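Local coordinates for A-type flavoprotein (Giardia intestinalis, PDB 2Q9U) that probably reduces dioxygen to water as an oxygen scavenger, pairing a diiron centre in a beta-lactamase-like domain with FMN bound in a flavodoxin-like domain, at residues C108-K111 with C112-L116; L128-D131 with D132-L136; A395-D398 with L399-A403. All coordinates share one frame; numbering follows the deposited sequence.

Interactions 1 and 2 are neighbours in the beta-lactamase-like domain: interaction 1 opens helix 110-120 of the unit formed with strands 105-108 and 127-129, and interaction 2 starts on its last strand and turns toward strand 136-137. They touch through backbone bonds of Cys108 to Leu128 and Val130 and through Ile129 packing on Lys110 and Gln113. Interaction 3 lies across the chain's centre in helix 386-409, its nearest atoms about 38 Å from either. Interaction 1 is mostly buried, a helix start with an N-cap and a lysine-glutamine bond; interaction 2, partly buried, is a turn where an aspartate grips backbone and a tyrosine covers aliphatic side chains; interaction 3 is mid-helix, an ion pair above a buried face.

Interaction 1 of 3, residues C108-K111 with C112-L116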
loop_
_atom_site.group_PDB
_atom_site.type_symbol
_atom_site.label_atom_id
_atom_site.label_comp_id
_atom_site.label_asym_id
_atom_site.label_seq_id
_atom_site.Cartn_x
_atom_site.Cartn_y
_atom_site.Cartn_z
ATOM N N CYS A 108 28.876 24.310 -16.593
ATOM C CA CYS A 108 28.823 22.862 -16.621
ATOM C C CYS A 108 29.667 22.344 -17.768
ATOM O O CYS A 108 30.188 23.124 -18.570
ATOM C CB CYS A 108 27.357 22.409 -16.800
ATOM S SG CYS A 108 26.536 23.114 -18.288
ATOM N N THR A 109 29.793 21.026 -17.842
ATOM C CA THR A 109 30.514 20.369 -18.926
ATOM C C THR A 109 29.634 20.364 -20.184
ATOM O O THR A 109 28.432 20.629 -20.127
ATOM C CB THR A 109 30.853 18.908 -18.567
ATOM O OG1 THR A 109 29.636 18.192 -18.337
ATOM C CG2 THR A 109 31.769 18.808 -17.323
ATOM N N LYS A 110 30.240 20.036 -21.314
ATOM C CA LYS A 110 29.524 20.014 -22.581
ATOM C C LYS A 110 28.384 18.987 -22.563
ATOM O O LYS A 110 27.251 19.282 -22.984
ATOM C CB LYS A 110 30.487 19.750 -23.735
ATOM C CG LYS A 110 29.814 19.740 -25.113
ATOM C CD LYS A 110 28.981 20.990 -25.380
ATOM C CE LYS A 110 29.755 22.068 -26.111
ATOM N NZ LYS A 110 28.908 23.289 -26.300
ATOM N N LYS A 111 28.671 17.802 -22.034
ATOM C CA LYS A 111 27.655 16.760 -21.954
ATOM C C LYS A 111 26.475 17.212 -21.086
ATOM O O LYS A 111 25.314 16.986 -21.439
ATOM C CB LYS A 111 28.261 15.446 -21.470
ATOM C CG LYS A 111 27.284 14.288 -21.505
ATOM C CD LYS A 111 26.851 13.946 -22.946
ATOM C CE LYS A 111 27.847 13.024 -23.604
ATOM N NZ LYS A 111 27.333 12.581 -24.915
ATOM N N CYS A 112 26.782 17.872 -19.971
ATOM C CA CYS A 112 25.728 18.374 -19.089
ATOM C C CYS A 112 24.885 19.435 -19.799
ATOM O O CYS A 112 23.670 19.360 -19.775
ATOM C CB CYS A 112 26.280 18.859 -17.746
ATOM S SG CYS A 112 24.975 19.261 -16.551
ATOM N N GLN A 113 25.525 20.384 -20.477
ATOM C CA GLN A 113 24.789 21.403 -21.233
ATOM C C GLN A 113 23.844 20.805 -22.289
ATOM O O GLN A 113 22.680 21.193 -22.363
ATOM C CB GLN A 113 25.744 22.404 -21.888
ATOM C CG GLN A 113 25.027 23.476 -22.750
ATOM C CD GLN A 113 25.948 24.070 -23.798
ATOM O OE1 GLN A 113 26.763 23.360 -24.394
ATOM N NE2 GLN A 113 25.851 25.387 -24.004
ATOM N N GLU A 114 24.344 19.860 -23.078
ATOM C CA GLU A 114 23.520 19.141 -24.063
ATOM C C GLU A 114 22.266 18.514 -23.436
ATOM O O GLU A 114 21.163 18.631 -23.980
ATOM C CB GLU A 114 24.369 18.075 -24.761
ATOM C CG GLU A 114 25.392 18.722 -25.708
ATOM C CD GLU A 114 26.429 17.771 -26.279
ATOM O OE1 GLU A 114 26.613 16.648 -25.759
ATOM O OE2 GLU A 114 27.070 18.166 -27.280
ATOM N N HIS A 115 22.439 17.866 -22.282
ATOM C CA HIS A 115 21.328 17.199 -21.607
ATOM C C HIS A 115 20.358 18.213 -20.982
ATOM O O HIS A 115 19.142 18.046 -21.094
ATOM C CB HIS A 115 21.828 16.152 -20.585
ATOM C CG HIS A 115 22.491 14.954 -21.208
ATOM N ND1 HIS A 115 23.193 14.023 -20.470
ATOM C CD2 HIS A 115 22.596 14.557 -22.503
ATOM C CE1 HIS A 115 23.690 13.100 -21.277
ATOM N NE2 HIS A 115 23.339 13.398 -22.516
ATOM N N LEU A 116 20.886 19.259 -20.331
ATOM C CA LEU A 116 20.042 20.323 -19.782
ATOM C C LEU A 116 19.167 20.979 -20.863
ATOM O O LEU A 116 17.974 21.238 -20.665
ATOM C CB LEU A 116 20.899 21.423 -19.104
ATOM C CG LEU A 116 21.538 21.094 -17.759
ATOM C CD1 LEU A 116 22.588 22.178 -17.365
ATOM C CD2 LEU A 116 20.483 20.917 -16.666
HETATM O O HOH W 1 24.664 14.644 -25.446
#
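Thr109 and Cys112 meet at the start of helix 110-120, where Thr109 OG1 accepts a weak hydrogen bond from Cys112 N at 3.3 Å. Thr109 is thus the N-cap, and its chi1 of 61° places OG1 between the backbone N and the carbonyl carbon, turned to the first turn of the helix. The carbonyls then take over: Thr109 O receives Gln113 N at 2.9 Å, Lys110 O receives Glu114 N and Lys111 O receives His115 N.

Among the side chains, Lys110 and Gln113 run side by side in the same direction. The lysine chain bends at chi2 and chi3, which brings NZ to Gln113 OE1 at 2.9 Å, in the plane of the amide carbonyl. The next residue, Lys111, bends in a similar way and lays its methylenes against His115; CD comes 3.6 Å from His115 NE2, while CG makes an off-centre CH-pi contact with the ring. Lys111 O lies over one face of that imidazole, toward its rim. The histidine's ND1 is satisfied by Asp155, and Phe382 of the second subunit meets the ring. Lys111 NZ stops 4.2 Å from Glu114 OE1, and a water spans the gap, donating to Glu114 OE1 at 2.8 Å and accepting only weakly from the lysine.

On the inner side Cys108, the last residue of strand 105-108, packs CB on Cys112 CB at 3.8 Å; its SG lies beside the backbone N and CB of Gln113, with Leu116 CD1 farther off and Trp127 alongside in the beta-alpha-beta unit. Cys112 N is thus capped weakly by the threonine and the next three amides by carbonyl oxygens; Lys110 bonds directly to a neutral amide oxygen, Lys111 reaches Glu114 only through a water it holds weakly, and neither lysine makes a salt bridge within this stretch.

Interaction 2 of 3, residues L128-D131 with D132-L136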
loop_
_atom_site.group_PDB
_atom_site.type_symbol
_atom_site.label_atom_id
_atom_site.label_comp_id
_atom_site.label_asym_id
_atom_site.label_seq_id
_atom_site.Cartn_x
_atom_site.Cartn_y
_atom_site.Cartn_z
ATOM N N LEU A 128 28.849 28.799 -19.559
ATOM C CA LEU A 128 30.293 28.677 -19.540
ATOM C C LEU A 128 30.577 27.190 -19.498
ATOM O O LEU A 128 30.288 26.523 -18.489
ATOM C CB LEU A 128 30.909 29.380 -18.321
ATOM C CG LEU A 128 32.413 29.197 -18.144
ATOM C CD1 LEU A 128 33.214 29.699 -19.363
ATOM C CD2 LEU A 128 32.883 29.866 -16.845
ATOM N N ILE A 129 31.118 26.669 -20.594
ATOM C CA ILE A 129 31.467 25.251 -20.674
ATOM C C ILE A 129 32.855 24.968 -20.084
ATOM O O ILE A 129 33.878 25.568 -20.498
ATOM C CB ILE A 129 31.345 24.702 -22.114
ATOM C CG1 ILE A 129 29.921 24.925 -22.691
ATOM C CG2 ILE A 129 31.752 23.214 -22.162
ATOM C CD1 ILE A 129 28.743 24.522 -21.756
ATOM N N VAL A 130 32.887 24.053 -19.112
ATOM C CA VAL A 130 34.113 23.737 -18.366
ATOM C C VAL A 130 34.518 22.300 -18.624
ATOM O O VAL A 130 33.717 21.507 -19.133
ATOM C CB VAL A 130 33.942 23.989 -16.840
ATOM C CG1 VAL A 130 33.697 25.489 -16.581
ATOM C CG2 VAL A 130 32.806 23.127 -16.242
ATOM N N ASP A 131 35.765 21.976 -18.291
ATOM C CA ASP A 131 36.250 20.611 -18.365
ATOM C C ASP A 131 37.202 20.349 -17.214
ATOM O O ASP A 131 37.304 21.178 -16.314
ATOM C CB ASP A 131 36.919 20.341 -19.726
ATOM C CG ASP A 131 38.114 21.237 -19.990
ATOM O OD1 ASP A 131 38.595 21.912 -19.057
ATOM O OD2 ASP A 131 38.577 21.252 -21.159
ATOM N N ASP A 132 37.902 19.208 -17.244
ATOM C CA ASP A 132 38.716 18.783 -16.122
ATOM C C ASP A 132 40.025 19.566 -15.990
ATOM O O ASP A 132 40.801 19.339 -15.065
ATOM C CB ASP A 132 38.932 17.257 -16.118
ATOM C CG ASP A 132 39.918 16.778 -17.187
ATOM O OD1 ASP A 132 40.323 17.561 -18.076
ATOM O OD2 ASP A 132 40.301 15.589 -17.113
ATOM N N LYS A 133 40.238 20.523 -16.892
ATOM C CA LYS A 133 41.404 21.416 -16.793
ATOM C C LYS A 133 41.056 22.873 -16.485
ATOM O O LYS A 133 41.943 23.694 -16.293
ATOM C CB LYS A 133 42.269 21.298 -18.064
ATOM C CG LYS A 133 43.218 20.094 -18.015
ATOM C CD LYS A 133 43.315 19.408 -19.362
ATOM C CE LYS A 133 44.577 18.549 -19.447
ATOM N NZ LYS A 133 45.657 19.224 -20.262
ATOM N N TYR A 134 39.770 23.188 -16.432
ATOM C CA TYR A 134 39.288 24.551 -16.184
ATOM C C TYR A 134 39.304 24.947 -14.699
ATOM O O TYR A 134 38.832 24.185 -13.844
ATOM C CB TYR A 134 37.859 24.688 -16.733
ATOM C CG TYR A 134 37.474 26.109 -17.019
ATOM C CD1 TYR A 134 37.083 26.978 -15.983
ATOM C CD2 TYR A 134 37.527 26.604 -18.319
ATOM C CE1 TYR A 134 36.745 28.300 -16.242
ATOM C CE2 TYR A 134 37.200 27.930 -18.590
ATOM C CZ TYR A 134 36.819 28.770 -17.552
ATOM O OH TYR A 134 36.474 30.068 -17.835
ATOM N N THR A 135 39.835 26.137 -14.398
ATOM C CA THR A 135 39.722 26.741 -13.071
ATOM C C THR A 135 38.812 27.946 -13.132
ATOM O O THR A 135 39.142 28.933 -13.788
ATOM C CB THR A 135 41.114 27.192 -12.505
ATOM O OG1 THR A 135 42.033 26.093 -12.549
ATOM C CG2 THR A 135 40.980 27.664 -11.071
ATOM N N LEU A 136 37.662 27.877 -12.458
ATOM C CA LEU A 136 36.762 29.009 -12.369
ATOM C C LEU A 136 37.029 29.842 -11.130
ATOM O O LEU A 136 36.850 29.374 -10.002
ATOM C CB LEU A 136 35.303 28.554 -12.371
ATOM C CG LEU A 136 34.288 29.705 -12.241
ATOM C CD1 LEU A 136 34.418 30.701 -13.393
ATOM C CD2 LEU A 136 32.851 29.174 -12.161
HETATM O O HOH W 2 38.466 21.630 -13.802
#
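Val130 sets a methyl group over one face of the Tyr134 ring, with CG1 4.0 Å from the ring centroid in a CH-pi contact that lies 23° off the ring normal. The two side chains cross at about a right angle. Tyr134 has its CG anti to the backbone N (chi1 -158°), which folds the ring back along the incoming chain until its hydroxyl reaches Leu128; CD1 of that leucine is 3.6 Å from Tyr134 OH and CD2 is almost as near. The other apolar contact joins Leu128 CD2 to Leu136 CD1 at 3.9 Å.

The tyrosine is the last residue of a type I beta turn that begins at Asp131, by which the chain leaves strand 127-129, outermost in its sheet within the chain, and heads for strand 136-137 of the second sheet. Val130 and Leu136 both rest on Val107, and Val130 also on Phe145, placing their side chains between the two sheets of the beta-lactamase-like fold.

The polar bonds centre on Asp131. Its carbonyl O accepts Tyr134 N at 3.2 Å, closing the turn from well above the carbonyl plane. Its carboxylate is swung over the turn by a chi1 of 61°, and OD1 accepts Lys133 N at 3.1 Å, approached from above the carboxylate plane, in an Asx turn that overlaps the type I turn.

Interaction 3 of 3, residues A395-D398 with L399-A403; sequences AGVD and LGKRA
Two first torsions bring Asp398 and Arg402 together: in the aspartate CG is anti to the backbone N (chi1 172°), which holds the carboxylate out from the helix, and in the arginine CG is anti to the carbonyl carbon (chi1 -71°), from where the chain, extended as far as NE, reaches back over the turn. Arg402 NE thereby donates to Asp398 OD2 at 2.9 Å in a salt bridge. The oxygen sits at the edge of the guanidinium, in its plane, and is used on its syn side. Carboxylate and guanidinium planes nevertheless stand 77° apart, so the pair is joined through NE and not by a flat two-pronged bridge. Tyr373 lies against both residues and makes a cation-pi contact with the arginine.

Beside this pair Val397 and Lys401 run parallel, and the valine CG1 packs on the lysine CE at 3.7 Å. The helix itself is bonded in the usual i to i+4 fashion, from Leu399 N to Ala395 O through Arg402 N to Asp398 O. Gly400 N donates to Gly396 O at 2.8 Å, two glycines one turn apart.

Leu399 points its branched end into the flavodoxin-like domain, where it touches Leu277 of helix 269-283 as well as Val259, Ala310 and Ala312 of the central parallel sheet. Helix 386-409 is thus amphipathic here: leucine packs against the sheet, while Asp398 and Arg402 are joined twice, by backbone and by side chain, and the single NE bond between steeply inclined planes fixes where the guanidinium sits beside Tyr373.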
loop_
_atom_site.group_PDB
_atom_site.type_symbol
_atom_site.label_atom_id
_atom_site.label_comp_id
_atom_site.label_asym_id
_atom_site.label_seq_id
_atom_site.Cartn_x
_atom_site.Cartn_y
_atom_site.Cartn_z
ATOM N N ALA A 395 21.616 -27.994 2.016
ATOM C CA ALA A 395 21.922 -27.064 0.936
ATOM C C ALA A 395 22.287 -25.678 1.486
ATOM O O ALA A 395 23.146 -24.998 0.922
ATOM C CB ALA A 395 20.786 -26.986 -0.057
ATOM N N GLY A 396 21.656 -25.282 2.595
ATOM C CA GLY A 396 21.955 -24.004 3.257
ATOM C C GLY A 396 23.319 -23.994 3.925
ATOM O O GLY A 396 24.054 -23.018 3.841
ATOM N N VAL A 397 23.667 -25.086 4.593
ATOM C CA VAL A 397 24.983 -25.191 5.210
ATOM C C VAL A 397 26.026 -24.948 4.124
ATOM O O VAL A 397 26.949 -24.147 4.317
ATOM C CB VAL A 397 25.228 -26.578 5.893
ATOM C CG1 VAL A 397 26.683 -26.654 6.486
ATOM C CG2 VAL A 397 24.234 -26.826 6.999
ATOM N N ASP A 398 25.865 -25.629 2.983
ATOM C CA ASP A 398 26.815 -25.576 1.877
ATOM C C ASP A 398 26.850 -24.165 1.280
ATOM O O ASP A 398 27.914 -23.656 0.906
ATOM C CB ASP A 398 26.433 -26.600 0.783
ATOM C CG ASP A 398 27.284 -26.454 -0.506
ATOM O OD1 ASP A 398 28.488 -26.800 -0.503
ATOM O OD2 ASP A 398 26.766 -26.007 -1.535
ATOM N N LEU A 399 25.676 -23.543 1.178
ATOM C CA LEU A 399 25.603 -22.183 0.658
ATOM C C LEU A 399 26.320 -21.183 1.559
ATOM O O LEU A 399 26.989 -20.256 1.059
ATOM C CB LEU A 399 24.140 -21.767 0.435
ATOM C CG LEU A 399 23.858 -20.407 -0.227
ATOM C CD1 LEU A 399 24.490 -20.293 -1.611
ATOM C CD2 LEU A 399 22.338 -20.206 -0.329
ATOM N N GLY A 400 26.153 -21.360 2.872
ATOM C CA GLY A 400 26.817 -20.546 3.892
ATOM C C GLY A 400 28.338 -20.686 3.814
ATOM O O GLY A 400 29.080 -19.688 3.840
ATOM N N LYS A 401 28.810 -21.932 3.762
ATOM C CA LYS A 401 30.243 -22.206 3.516
ATOM C C LYS A 401 30.754 -21.540 2.244
ATOM O O LYS A 401 31.851 -20.993 2.261
ATOM C CB LYS A 401 30.566 -23.707 3.455
ATOM C CG LYS A 401 30.418 -24.420 4.807
ATOM C CD LYS A 401 30.509 -25.922 4.608
ATOM C CE LYS A 401 30.353 -26.675 5.926
ATOM N NZ LYS A 401 30.180 -28.163 5.662
ATOM N N ARG A 402 29.992 -21.626 1.145
ATOM C CA ARG A 402 30.357 -20.942 -0.097
ATOM C C ARG A 402 30.365 -19.419 0.011
ATOM O O ARG A 402 31.195 -18.772 -0.614
ATOM C CB ARG A 402 29.460 -21.371 -1.251
ATOM C CG ARG A 402 29.710 -22.808 -1.729
ATOM C CD ARG A 402 28.567 -23.242 -2.657
ATOM N NE ARG A 402 28.708 -24.628 -3.128
ATOM C CZ ARG A 402 29.520 -25.006 -4.112
ATOM N NH1 ARG A 402 30.285 -24.116 -4.719
ATOM N NH2 ARG A 402 29.578 -26.288 -4.471
ATOM N N ALA A 403 29.445 -18.864 0.799
ATOM C CA ALA A 403 29.456 -17.429 1.102
ATOM C C ALA A 403 30.755 -17.043 1.845
ATOM O O ALA A 403 31.407 -16.059 1.509
ATOM C CB ALA A 403 28.259 -17.065 1.942
#